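Local coordinates for type IV pilus assembly protein PilF (PDB 2HO1) that is an outer membrane lipoprotein built of tetratricopeptide repeats that is essential for localizing PilQ to the outer membrane and assembling it into the dodecameric type IV pilus secretin, at residues 54-59 with 78-83; 39-44 with 68-73. All blocks are in the same frame, centred on the assembly; numbering follows the deposited sequence. Where two conformers were deposited one is given.

Interaction 1: residues 54-59 with 78-83; sequences EQAKVP and AVVFQT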
loop_
_atom_site.group_PDB
_atom_site.type_symbol
_atom_site.label_atom_id
_atom_site.label_comp_id
_atom_site.label_asym_id
_atom_site.label_seq_id
_atom_site.Cartn_x
_atom_site.Cartn_y
_atom_site.Cartn_z
ATOM N N GLU A 54 32.230 -3.829 -10.582
ATOM C CA GLU A 54 32.507 -4.894 -11.536
ATOM C C GLU A 54 33.049 -6.165 -10.856
ATOM O O GLU A 54 32.674 -7.273 -11.246
ATOM C CB GLU A 54 33.477 -4.352 -12.612
ATOM C CG GLU A 54 33.801 -5.277 -13.794
ATOM C CD GLU A 54 32.580 -5.782 -14.552
ATOM O OE1 GLU A 54 31.545 -5.068 -14.612
ATOM O OE2 GLU A 54 32.661 -6.903 -15.116
ATOM N N GLN A 55 33.894 -6.025 -9.831
ATOM C CA GLN A 55 34.461 -7.200 -9.127
ATOM C C GLN A 55 33.435 -8.016 -8.351
ATOM O O GLN A 55 33.651 -9.194 -8.090
ATOM C CB GLN A 55 35.535 -6.783 -8.129
ATOM C CG GLN A 55 36.848 -6.388 -8.742
ATOM C CD GLN A 55 37.679 -5.546 -7.784
ATOM O OE1 GLN A 55 38.054 -6.011 -6.700
ATOM N NE2 GLN A 55 37.958 -4.290 -8.176
ATOM N N ALA A 56 32.345 -7.361 -7.954
ATOM C CA ALA A 56 31.262 -7.983 -7.203
ATOM C C ALA A 56 30.636 -9.168 -7.938
ATOM O O ALA A 56 30.114 -10.081 -7.316
ATOM C CB ALA A 56 30.180 -6.922 -6.887
ATOM N N LYS A 57 30.689 -9.159 -9.270
ATOM C CA LYS A 57 30.105 -10.244 -10.063
ATOM C C LYS A 57 30.673 -11.649 -9.868
ATOM O O LYS A 57 29.913 -12.638 -9.892
ATOM C CB LYS A 57 30.181 -9.914 -11.559
ATOM C CG LYS A 57 29.329 -8.742 -12.015
ATOM C CD LYS A 57 29.622 -8.469 -13.494
ATOM C CE LYS A 57 28.790 -7.351 -14.085
ATOM N NZ LYS A 57 29.178 -7.134 -15.529
ATOM N N VAL A 58 31.992 -11.756 -9.702
ATOM C CA VAL A 58 32.635 -13.068 -9.536
ATOM C C VAL A 58 31.997 -13.858 -8.401
ATOM O O VAL A 58 31.473 -14.949 -8.625
ATOM C CB VAL A 58 34.168 -12.926 -9.278
ATOM C CG1 VAL A 58 34.802 -14.307 -9.063
ATOM C CG2 VAL A 58 34.828 -12.213 -10.463
ATOM N N PRO A 59 32.044 -13.321 -7.171
ATOM C CA PRO A 59 31.460 -13.963 -5.988
ATOM C C PRO A 59 29.961 -14.250 -6.190
ATOM O O PRO A 59 29.459 -15.333 -5.840
ATOM C CB PRO A 59 31.659 -12.925 -4.879
ATOM C CG PRO A 59 32.827 -12.115 -5.330
ATOM C CD PRO A 59 32.683 -12.034 -6.825
ATOM N N ALA A 78 21.509 -7.511 -9.234
ATOM C CA ALA A 78 20.648 -6.438 -9.703
ATOM C C ALA A 78 21.200 -5.052 -9.396
ATOM O O ALA A 78 21.137 -4.165 -10.243
ATOM C CB ALA A 78 19.243 -6.593 -9.146
ATOM N N VAL A 79 21.755 -4.855 -8.198
ATOM C CA VAL A 79 22.296 -3.539 -7.903
ATOM C C VAL A 79 23.659 -3.376 -8.580
ATOM O O VAL A 79 24.104 -2.250 -8.811
ATOM C CB VAL A 79 22.415 -3.278 -6.383
ATOM C CG1 VAL A 79 21.125 -3.697 -5.671
ATOM C CG2 VAL A 79 23.615 -3.986 -5.833
ATOM N N VAL A 80 24.327 -4.487 -8.888
ATOM C CA VAL A 80 25.616 -4.389 -9.575
ATOM C C VAL A 80 25.263 -3.750 -10.930
ATOM O O VAL A 80 25.818 -2.726 -11.287
ATOM C CB VAL A 80 26.304 -5.747 -9.848
ATOM C CG1 VAL A 80 27.445 -5.541 -10.880
ATOM C CG2 VAL A 80 26.894 -6.338 -8.542
ATOM N N PHE A 81 24.317 -4.338 -11.654
ATOM C CA PHE A 81 23.894 -3.827 -12.960
ATOM C C PHE A 81 23.315 -2.412 -12.901
ATOM O O PHE A 81 23.577 -1.589 -13.773
ATOM C CB PHE A 81 22.870 -4.767 -13.597
ATOM C CG PHE A 81 23.442 -6.079 -14.041
ATOM C CD1 PHE A 81 24.617 -6.130 -14.767
ATOM C CD2 PHE A 81 22.797 -7.264 -13.742
ATOM C CE1 PHE A 81 25.141 -7.338 -15.177
ATOM C CE2 PHE A 81 23.317 -8.473 -14.152
ATOM C CZ PHE A 81 24.490 -8.510 -14.870
ATOM N N GLN A 82 22.493 -2.162 -11.887
ATOM C CA GLN A 82 21.860 -0.867 -11.695
ATOM C C GLN A 82 22.956 0.163 -11.541
ATOM O O GLN A 82 22.889 1.246 -12.101
ATOM C CB GLN A 82 20.983 -0.923 -10.434
ATOM C CG GLN A 82 20.513 0.406 -9.857
ATOM C CD GLN A 82 19.586 0.183 -8.641
ATOM O OE1 GLN A 82 19.462 -0.944 -8.141
ATOM N NE2 GLN A 82 18.947 1.244 -8.176
ATOM N N THR A 83 23.970 -0.180 -10.764
ATOM C CA THR A 83 25.100 0.711 -10.547
ATOM C C THR A 83 25.873 0.962 -11.875
ATOM O O THR A 83 26.381 2.059 -12.109
ATOM C CB THR A 83 26.062 0.106 -9.489
ATOM O OG1 THR A 83 25.326 -0.157 -8.278
ATOM C CG2 THR A 83 27.236 1.077 -9.201
#

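Interaction 2: residues 39-44 with 68-73; sequences AYIQLG and PSSADA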
loop_
_atom_site.group_PDB
_atom_site.type_symbol
_atom_site.label_atom_id
_atom_site.label_comp_id
_atom_site.label_asym_id
_atom_site.label_seq_id
_atom_site.Cartn_x
_atom_site.Cartn_y
_atom_site.Cartn_z
ATOM N N ALA A 39 28.072 -16.772 2.118
ATOM C CA ALA A 39 29.393 -16.173 2.237
ATOM C C ALA A 39 29.740 -15.382 0.953
ATOM O O ALA A 39 30.167 -14.225 1.011
ATOM C CB ALA A 39 30.431 -17.275 2.491
ATOM N N TYR A 40 29.565 -16.030 -0.189
ATOM C CA TYR A 40 29.810 -15.409 -1.489
ATOM C C TYR A 40 28.928 -14.178 -1.691
ATOM O O TYR A 40 29.391 -13.144 -2.232
ATOM C CB TYR A 40 29.538 -16.409 -2.605
ATOM C CG TYR A 40 30.663 -17.372 -2.802
ATOM C CD1 TYR A 40 31.964 -16.905 -2.949
ATOM C CD2 TYR A 40 30.443 -18.753 -2.812
ATOM C CE1 TYR A 40 33.021 -17.777 -3.095
ATOM C CE2 TYR A 40 31.493 -19.635 -2.960
ATOM C CZ TYR A 40 32.787 -19.140 -3.100
ATOM O OH TYR A 40 33.856 -19.997 -3.237
ATOM N N ILE A 41 27.663 -14.270 -1.255
ATOM C CA ILE A 41 26.776 -13.118 -1.383
ATOM C C ILE A 41 27.337 -11.970 -0.535
ATOM O O ILE A 41 27.330 -10.803 -0.969
ATOM C CB ILE A 41 25.328 -13.466 -0.953
ATOM C CG1 ILE A 41 24.720 -14.425 -1.984
ATOM C CG2 ILE A 41 24.471 -12.195 -0.849
ATOM C CD1 ILE A 41 23.460 -15.094 -1.515
ATOM N N GLN A 42 27.866 -12.286 0.651
ATOM C CA GLN A 42 28.421 -11.232 1.498
ATOM C C GLN A 42 29.676 -10.621 0.867
ATOM O O GLN A 42 29.886 -9.409 0.942
ATOM C CB GLN A 42 28.787 -11.775 2.885
ATOM C CG GLN A 42 27.604 -12.121 3.772
ATOM C CD GLN A 42 26.739 -10.922 4.056
ATOM O OE1 GLN A 42 27.175 -9.966 4.692
ATOM N NE2 GLN A 42 25.502 -10.961 3.585
ATOM N N LEU A 43 30.504 -11.474 0.264
ATOM C CA LEU A 43 31.737 -11.038 -0.380
ATOM C C LEU A 43 31.363 -10.074 -1.505
ATOM O O LEU A 43 31.944 -9.002 -1.631
ATOM C CB LEU A 43 32.494 -12.249 -0.939
ATOM C CG LEU A 43 33.862 -11.948 -1.577
ATOM C CD1 LEU A 43 34.727 -11.080 -0.669
ATOM C CD2 LEU A 43 34.561 -13.254 -1.868
ATOM N N GLY A 44 30.381 -10.480 -2.309
ATOM C CA GLY A 44 29.875 -9.648 -3.398
ATOM C C GLY A 44 29.395 -8.290 -2.905
ATOM O O GLY A 44 29.784 -7.249 -3.434
ATOM N N PRO A 68 20.915 -21.455 -8.081
ATOM C CA PRO A 68 20.328 -20.757 -9.227
ATOM C C PRO A 68 19.126 -19.878 -8.924
ATOM O O PRO A 68 18.829 -18.958 -9.681
ATOM C CB PRO A 68 19.978 -21.899 -10.179
ATOM C CG PRO A 68 21.032 -22.898 -9.900
ATOM C CD PRO A 68 21.037 -22.893 -8.385
ATOM N N SER A 69 18.447 -20.133 -7.818
ATOM C CA SER A 69 17.281 -19.329 -7.505
ATOM C C SER A 69 17.450 -18.436 -6.267
ATOM O O SER A 69 16.493 -17.837 -5.791
ATOM C CB SER A 69 16.061 -20.236 -7.354
ATOM O OG SER A 69 16.122 -20.971 -6.148
ATOM N N SER A 70 18.669 -18.331 -5.749
ATOM C CA SER A 70 18.899 -17.473 -4.582
ATOM C C SER A 70 18.397 -16.035 -4.815
ATOM O O SER A 70 18.918 -15.316 -5.684
ATOM C CB SER A 70 20.388 -17.427 -4.231
ATOM O OG SER A 70 20.645 -16.374 -3.319
ATOM N N ALA A 71 17.409 -15.612 -4.024
ATOM C CA ALA A 71 16.844 -14.285 -4.171
ATOM C C ALA A 71 17.851 -13.208 -3.792
ATOM O O ALA A 71 17.902 -12.137 -4.420
ATOM C CB ALA A 71 15.582 -14.144 -3.317
ATOM N N ASP A 72 18.652 -13.476 -2.767
ATOM C CA ASP A 72 19.618 -12.488 -2.341
ATOM C C ASP A 72 20.763 -12.338 -3.361
ATOM O O ASP A 72 21.329 -11.258 -3.478
ATOM C CB ASP A 72 20.206 -12.845 -0.967
ATOM C CG ASP A 72 19.262 -12.525 0.199
ATOM O OD1 ASP A 72 18.140 -12.018 -0.008
ATOM O OD2 ASP A 72 19.669 -12.783 1.346
ATOM N N ALA A 73 21.108 -13.405 -4.074
ATOM C CA ALA A 73 22.192 -13.316 -5.057
ATOM C C ALA A 73 21.697 -12.574 -6.294
ATOM O O ALA A 73 22.408 -11.723 -6.862
ATOM C CB ALA A 73 22.702 -14.692 -5.421
#

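Interaction 1: residues 54-59 with 78-83
In the N-terminal part of PilF's tetratricopeptide (TPR) superhelix, Ala56 and Lys57 pack against Val80 and Phe81 in the last turns of helix 71-83. The closest backbone approach is Ala56 CA to Val80 CA, 7.1 Å, a spacing short enough for a methyl group to meet a valine branch directly. Ala56 points its CB at Val80, and that CB lies 3.7 Å from Val80 CG2. The other branch, Val80 CG1, is set anti to the backbone N (chi1 165°) and turns to Lys57, whose CG and CE each lie 3.9 Å from it. Val80 is thereby divided between two neighbours, one methyl for each.

Both segments are part of the helical hairpin stack from which TPR proteins are built; helix 57-66 pairs with helix 33-49 before it, and helix 71-83 packs on both. Ala56 also touches Tyr47 of helix 33-49, and Phe81 packs on Leu89 of the following helix 87-100. The contact thus joins the segment leading into helix 57-66 to the end of the next helix in the chain.

Lys57 leaves its backbone with CG anti to the carbonyl carbon (chi1 -67°) and then runs fully extended, which carries its methylenes past Val80 to the Phe81 ring. There Lys57 CE comes 3.8 Å from Phe81 CE1, approaching obliquely, with the two side chains crossing at about a right angle. The ammonium group ends next to Glu54 of its own segment: Lys57 NZ to Glu54 OE1 is 3.3 Å, a salt bridge with a weak hydrogen bond. A weak, longer ion pair joins the same nitrogen to Glu84, whose carboxylate lies close to that of Glu54; the lysine charge probably eases the repulsion between them.

Interaction 2: residues 39-44 with 68-73
Ile41 and Ala73 bring the two backbones together, with their CA atoms 5.9 Å apart where the middle of helix 33-49 meets the first turn of helix 71-83. Ile41 directs its side chain at the other segment. Ile41 CG1, anti to the carbonyl carbon (chi1 -69°), lies 4.0 Å from Ala73 CB, and the nearly extended second torsion (chi2 166°) carries CD1 onward to the helix start. Ile41 CD1 sits 3.6 Å from Ser70 OG, 3.9 Å from Ala73 N and 4.0 Å from Asp72 CB.

The tetratricopeptide packing here joins helix 33-49, probably in the first repeat, to the start of helix 71-83, and Ile41 also touches Ala63 of the intervening helix 57-66. Ser70 is the N-cap of helix 71-83: its OG accepts from Ala73 N at 3.1 Å, with an N-H...O angle of 150°. The isoleucine methyl therefore lies against both ends of a capping bond, covering buried polar atoms that pair with each other. Asp72 OD1 has a long, weak ion pair with Arg106, and Ala73 packs on Leu64 of helix 57-66.

Both contacts are largely buried and share helix 71-83, which meets helix 57-66 through its last turns in interaction 1 and helix 33-49 through its first turn in interaction 2. Their centres are 11 Å apart, and they touch directly: Ala56 CB lies 3.5 Å from Gly44 O, and Pro59 CB 3.8 Å from Gly44 N. These approaches tie helices 33-49 and 57-66 together beside the third. Interaction 1 buries 176 Å² and grades from apolar packing to charged groups through a partly exposed lysine. Interaction 2, at 129 Å², centres on one isoleucine, with a capped helix start as its polar element.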